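Side-chain contacts in EvpC (Edwardsiella tarda, PDB 3EAA), which belongs to the Hcp family of secreted type VI secretion proteins and probably forms hexameric rings that stack into the tube of the secretion machine: residues 4-9 against 14-19; 61-66 against 108-113. All coordinates share one frame; numbering follows the deposited sequence.

Interaction 1. Residues 4-9 against 14-19; sequences DTYIKL and GESTDD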
loop_
_atom_site.group_PDB
_atom_site.type_symbol
_atom_site.label_atom_id
_atom_site.label_comp_id
_atom_site.label_asym_id
_atom_site.label_seq_id
_atom_site.Cartn_x
_atom_site.Cartn_y
_atom_site.Cartn_z
ATOM N N ASP A 4 29.473 1.308 -7.885
ATOM C CA ASP A 4 29.256 0.627 -9.154
ATOM C C ASP A 4 29.385 -0.878 -8.973
ATOM O O ASP A 4 30.427 -1.359 -8.527
ATOM C CB ASP A 4 30.261 1.125 -10.180
ATOM C CG ASP A 4 30.108 2.607 -10.464
ATOM O OD1 ASP A 4 29.098 2.986 -11.085
ATOM O OD2 ASP A 4 30.991 3.397 -10.065
ATOM N N THR A 5 28.336 -1.618 -9.332
ATOM C CA THR A 5 28.282 -3.056 -9.080
ATOM C C THR A 5 28.440 -3.925 -10.339
ATOM O O THR A 5 27.717 -3.756 -11.321
ATOM C CB THR A 5 26.955 -3.420 -8.411
ATOM O OG1 THR A 5 26.586 -2.383 -7.508
ATOM C CG2 THR A 5 27.072 -4.738 -7.659
ATOM N N TYR A 6 29.376 -4.867 -10.298
ATOM C CA TYR A 6 29.558 -5.805 -11.401
ATOM C C TYR A 6 29.402 -7.235 -10.921
ATOM O O TYR A 6 29.617 -7.529 -9.755
ATOM C CB TYR A 6 30.937 -5.651 -12.049
ATOM C CG TYR A 6 31.358 -4.227 -12.347
ATOM C CD1 TYR A 6 32.039 -3.473 -11.402
ATOM C CD2 TYR A 6 31.099 -3.644 -13.581
ATOM C CE1 TYR A 6 32.439 -2.171 -11.670
ATOM C CE2 TYR A 6 31.493 -2.342 -13.859
ATOM C CZ TYR A 6 32.162 -1.613 -12.897
ATOM O OH TYR A 6 32.568 -0.322 -13.154
ATOM N N ILE A 7 29.054 -8.131 -11.835
ATOM C CA ILE A 7 28.845 -9.529 -11.475
ATOM C C ILE A 7 29.302 -10.494 -12.574
ATOM O O ILE A 7 29.016 -10.286 -13.750
ATOM C CB ILE A 7 27.372 -9.794 -11.114
ATOM C CG1 ILE A 7 27.256 -11.022 -10.213
ATOM C CG2 ILE A 7 26.512 -9.942 -12.370
ATOM C CD1 ILE A 7 25.847 -11.315 -9.785
ATOM N N LYS A 8 30.006 -11.551 -12.176
ATOM C CA LYS A 8 30.606 -12.489 -13.126
ATOM C C LYS A 8 30.069 -13.918 -13.047
ATOM O O LYS A 8 29.910 -14.482 -11.963
ATOM C CB LYS A 8 32.120 -12.525 -12.963
ATOM C CG LYS A 8 32.757 -13.745 -13.590
ATOM C CD LYS A 8 34.268 -13.652 -13.539
ATOM C CE LYS A 8 34.912 -14.643 -14.500
ATOM N NZ LYS A 8 36.304 -14.243 -14.879
ATOM N N LEU A 9 29.804 -14.486 -14.224
ATOM C CA LEU A 9 29.316 -15.854 -14.374
ATOM C C LEU A 9 30.240 -16.621 -15.296
ATOM O O LEU A 9 30.745 -16.074 -16.278
ATOM C CB LEU A 9 27.931 -15.862 -15.004
ATOM C CG LEU A 9 26.675 -15.791 -14.145
ATOM C CD1 LEU A 9 25.547 -15.225 -14.987
ATOM C CD2 LEU A 9 26.305 -17.161 -13.606
ATOM N N GLY A 14 28.900 -10.734 -20.148
ATOM C CA GLY A 14 28.048 -9.566 -20.062
ATOM C C GLY A 14 28.588 -8.506 -20.998
ATOM O O GLY A 14 29.198 -8.834 -22.013
ATOM N N GLU A 15 28.400 -7.239 -20.648
ATOM C CA GLU A 15 28.678 -6.148 -21.572
ATOM C C GLU A 15 29.598 -5.058 -21.009
ATOM O O GLU A 15 29.881 -4.076 -21.687
ATOM C CB GLU A 15 27.345 -5.522 -21.988
ATOM C CG GLU A 15 27.267 -5.015 -23.407
ATOM C CD GLU A 15 25.869 -5.139 -23.958
ATOM O OE1 GLU A 15 25.288 -4.107 -24.348
ATOM O OE2 GLU A 15 25.348 -6.277 -23.989
ATOM N N SER A 16 30.067 -5.218 -19.778
ATOM C CA SER A 16 30.845 -4.152 -19.150
ATOM C C SER A 16 32.074 -3.748 -19.963
ATOM O O SER A 16 32.464 -4.420 -20.914
ATOM C CB SER A 16 31.257 -4.511 -17.724
ATOM O OG SER A 16 31.985 -3.442 -17.151
ATOM N N THR A 17 32.687 -2.643 -19.564
ATOM C CA THR A 17 33.757 -2.060 -20.346
ATOM C C THR A 17 34.952 -1.632 -19.512
ATOM O O THR A 17 36.075 -1.606 -20.019
ATOM C CB THR A 17 33.263 -0.836 -21.106
ATOM O OG1 THR A 17 31.972 -1.109 -21.661
ATOM C CG2 THR A 17 34.242 -0.478 -22.216
ATOM N N ASP A 18 34.729 -1.285 -18.246
ATOM C CA ASP A 18 35.836 -0.775 -17.446
ATOM C C ASP A 18 36.973 -1.781 -17.327
ATOM O O ASP A 18 36.759 -2.995 -17.297
ATOM C CB ASP A 18 35.391 -0.314 -16.057
ATOM C CG ASP A 18 35.236 -1.460 -15.088
ATOM O OD1 ASP A 18 36.005 -1.528 -14.104
ATOM O OD2 ASP A 18 34.341 -2.297 -15.317
ATOM N N ASP A 19 38.182 -1.246 -17.262
ATOM C CA ASP A 19 39.390 -2.047 -17.230
ATOM C C ASP A 19 39.271 -3.317 -16.391
ATOM O O ASP A 19 39.429 -4.417 -16.902
ATOM C CB ASP A 19 40.552 -1.185 -16.745
ATOM C CG ASP A 19 40.838 -0.030 -17.682
ATOM O OD1 ASP A 19 40.836 -0.270 -18.907
ATOM O OD2 ASP A 19 41.067 1.107 -17.207
#

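Interaction 2. Residues 61-66 against 108-113; sequences KWMDCA and SSYQCS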
loop_
_atom_site.group_PDB
_atom_site.type_symbol
_atom_site.label_atom_id
_atom_site.label_comp_id
_atom_site.label_asym_id
_atom_site.label_seq_id
_atom_site.Cartn_x
_atom_site.Cartn_y
_atom_site.Cartn_z
ATOM N N LYS A 61 19.318 -5.272 -13.426
ATOM C CA LYS A 61 20.164 -4.795 -14.511
ATOM C C LYS A 61 19.359 -4.599 -15.788
ATOM O O LYS A 61 18.206 -5.019 -15.867
ATOM C CB LYS A 61 21.335 -5.759 -14.747
ATOM C CG LYS A 61 20.967 -7.226 -14.638
ATOM C CD LYS A 61 20.461 -7.787 -15.960
ATOM C CE LYS A 61 21.578 -8.419 -16.775
ATOM N NZ LYS A 61 21.078 -8.934 -18.083
ATOM N N TRP A 62 19.968 -3.945 -16.776
ATOM C CA TRP A 62 19.320 -3.728 -18.061
ATOM C C TRP A 62 19.418 -4.995 -18.862
ATOM O O TRP A 62 20.043 -5.962 -18.439
ATOM C CB TRP A 62 20.000 -2.609 -18.849
ATOM C CG TRP A 62 20.001 -1.284 -18.154
ATOM C CD1 TRP A 62 21.084 -0.480 -17.910
ATOM C CD2 TRP A 62 18.868 -0.610 -17.600
ATOM N NE1 TRP A 62 20.689 0.653 -17.242
ATOM C CE2 TRP A 62 19.332 0.597 -17.033
ATOM C CE3 TRP A 62 17.504 -0.909 -17.522
ATOM C CZ2 TRP A 62 18.483 1.503 -16.403
ATOM C CZ3 TRP A 62 16.661 -0.008 -16.889
ATOM C CH2 TRP A 62 17.153 1.182 -16.341
HETATM N N MSE A 63 18.788 -4.990 -20.027
HETATM C CA MSE A 63 19.025 -6.038 -20.997
HETATM C C MSE A 63 20.410 -5.865 -21.559
HETATM O O MSE A 63 20.842 -4.758 -21.883
HETATM C CB MSE A 63 18.025 -5.957 -22.144
HETATM C CG MSE A 63 16.845 -6.894 -21.999
HETATM SE SE MSE A 63 16.022 -7.301 -23.720
HETATM C CE MSE A 63 14.966 -8.850 -23.155
ATOM N N ASP A 64 21.115 -6.968 -21.692
ATOM C CA ASP A 64 22.374 -6.923 -22.391
ATOM C C ASP A 64 22.550 -8.205 -23.178
ATOM O O ASP A 64 21.582 -8.824 -23.614
ATOM C CB ASP A 64 23.519 -6.709 -21.409
ATOM C CG ASP A 64 23.296 -7.429 -20.119
ATOM O OD1 ASP A 64 22.949 -8.624 -20.181
ATOM O OD2 ASP A 64 23.464 -6.807 -19.051
ATOM N N CYS A 65 23.801 -8.587 -23.355
ATOM C CA CYS A 65 24.150 -9.753 -24.132
ATOM C C CYS A 65 24.013 -10.998 -23.278
ATOM O O CYS A 65 24.125 -12.116 -23.776
ATOM C CB CYS A 65 25.594 -9.621 -24.584
ATOM S SG CYS A 65 26.673 -9.151 -23.234
ATOM N N ALA A 66 23.796 -10.805 -21.983
ATOM C CA ALA A 66 23.722 -11.942 -21.083
ATOM C C ALA A 66 22.286 -12.394 -20.946
ATOM O O ALA A 66 22.020 -13.545 -20.606
ATOM C CB ALA A 66 24.291 -11.587 -19.739
ATOM N N SER A 108 17.175 -18.970 -10.439
ATOM C CA SER A 108 15.913 -19.516 -9.949
ATOM C C SER A 108 14.730 -18.804 -10.590
ATOM O O SER A 108 13.625 -19.334 -10.659
ATOM C CB SER A 108 15.832 -19.411 -8.425
ATOM O OG SER A 108 16.198 -18.114 -7.974
ATOM N N SER A 109 14.966 -17.590 -11.055
ATOM C CA SER A 109 13.940 -16.856 -11.760
ATOM C C SER A 109 14.569 -15.767 -12.600
ATOM O O SER A 109 15.613 -15.203 -12.268
ATOM C CB SER A 109 12.934 -16.240 -10.797
ATOM O OG SER A 109 13.338 -14.937 -10.406
ATOM N N TYR A 110 13.923 -15.505 -13.717
ATOM C CA TYR A 110 14.304 -14.425 -14.572
ATOM C C TYR A 110 13.016 -13.696 -14.865
ATOM O O TYR A 110 12.010 -14.318 -15.209
ATOM C CB TYR A 110 14.895 -14.966 -15.863
ATOM C CG TYR A 110 14.962 -13.925 -16.949
ATOM C CD1 TYR A 110 16.131 -13.220 -17.181
ATOM C CD2 TYR A 110 13.852 -13.626 -17.722
ATOM C CE1 TYR A 110 16.196 -12.264 -18.159
ATOM C CE2 TYR A 110 13.910 -12.669 -18.689
ATOM C CZ TYR A 110 15.085 -11.992 -18.908
ATOM O OH TYR A 110 15.154 -11.025 -19.880
ATOM N N GLN A 111 13.029 -12.382 -14.700
ATOM C CA GLN A 111 11.858 -11.583 -15.035
ATOM C C GLN A 111 12.255 -10.498 -16.001
ATOM O O GLN A 111 13.399 -10.033 -15.987
ATOM C CB GLN A 111 11.221 -10.964 -13.786
ATOM C CG GLN A 111 10.506 -11.942 -12.875
ATOM C CD GLN A 111 9.091 -12.229 -13.321
ATOM O OE1 GLN A 111 8.401 -11.352 -13.845
ATOM N NE2 GLN A 111 8.645 -13.465 -13.115
ATOM N N CYS A 112 11.303 -10.102 -16.838
ATOM C CA CYS A 112 11.553 -9.081 -17.835
ATOM C C CYS A 112 10.411 -8.090 -17.875
ATOM O O CYS A 112 9.287 -8.438 -17.540
ATOM C CB CYS A 112 11.754 -9.705 -19.211
ATOM S SG CYS A 112 12.595 -8.559 -20.315
ATOM N N SER A 113 10.701 -6.859 -18.284
ATOM C CA SER A 113 9.687 -5.816 -18.317
ATOM C C SER A 113 10.216 -4.574 -19.017
ATOM O O SER A 113 11.405 -4.284 -18.946
ATOM C CB SER A 113 9.243 -5.458 -16.892
ATOM O OG SER A 113 10.043 -4.423 -16.345
#

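Interaction 1. Residues 4-9 against 14-19
Y6 meets two residues of the 14-19 loop, S16 and D18, along one side of its ring, and its side chain accounts for all that strand 4-9 gives to the contact. From CB, the chain turns beside the backbone N and anti to the carbonyl carbon (chi1 -46°), which sends the ring out of the strand toward the loop. CD2 of Y6 is the first ring atom to find a partner, with S16 OG 3.7 Å from it. Further out, CE2 of Y6 has two oxygens near it on the same side of the ring, S16 OG at 3.5 Å and D18 OD2 at 3.2 Å. CZ of Y6 has D18 OD2 at 3.3 Å. At the tip, the phenol OH of Y6 comes to 3.5 Å from D18 CG.

The carboxylate of D18 approaches from the opposite direction, its plane turned only 21° from that of the ring; D18 OD2, like S16 OG, meets the ring obliquely. A tyrosine suits this place because its flat ring spans the distance from strand to loop while its hydroxyl extends into polar surroundings. A serine is short enough to let its hydroxyl come obliquely beside CE2 and CD2 of Y6. That hydroxyl has two weak acceptors within reach, H21 O and D18 OD2, and one proton for both, which leaves the choice unsettled.

The ring of H21 stacks on Y6, and W24 touches both Y6 and S16. The backbone of Y6 meanwhile pairs with E86 of strand 80-88. The arrangement is that of a long beta-hairpin connection: strands 4-9 and 25-27 are antiparallel neighbours in a sheet of the Hcp barrel, and their linking loop folds back over a side chain of the first strand.

Interaction 2. Residues 61-66 against 108-113
M63, C112 and Y110 bury nearly all the surface in this contact, and the terminal methyl of M63 is the meeting point. M63, present here as selenomethionine, lies in the turn after strand 52-62; its chain is extended beyond CG (chi2 -157°, chi3 165°), a shape that carries the methyl across to strand 105-113. There M63 CE lies 3.7 Å from C112 SG and 3.9 Å from Y110 OH, with the side chains of M63 and Y110 crossing at about a right angle. A long, flexible side chain suits a place between a thiol and a phenol tip. Y110 also packs on L70 and A74 of helix 67-76, and C98 of a neighbouring subunit touches M63.

The turn carrying M63 is braced by charge. D64 OD1 accepts from K61 NZ at 2.8 Å, a salt bridge, and from A66 N at 3.0 Å, a capping bond before the helix; the two donors come from opposite faces of the carboxylate. K61 NZ has a second salt bridge, to E124.

No hydrogen bond joins the two segments, so their attraction at this meeting point is mainly dispersion, which depends on close fit more than on direction.

Overall arrangement
The centres of the two contacts are 15 Å apart, and they follow one another along the chain. They nevertheless touch, through the loop of interaction 1 and the turn of interaction 2: E15 OE2 lies 2.9 Å from C65 N, and G14 CA lies 4.3 Å from A66 CB. The 14-19 loop thus links one sheet of the barrel to the start of helix 67-76. Both contacts also reach the subunit interface, where E15 packs on Y137 of a neighbouring subunit, while strand 105-113 pairs with a strand of a neighbouring subunit, so that the sheet runs on across the interface, consistent with the Hcp ring of six.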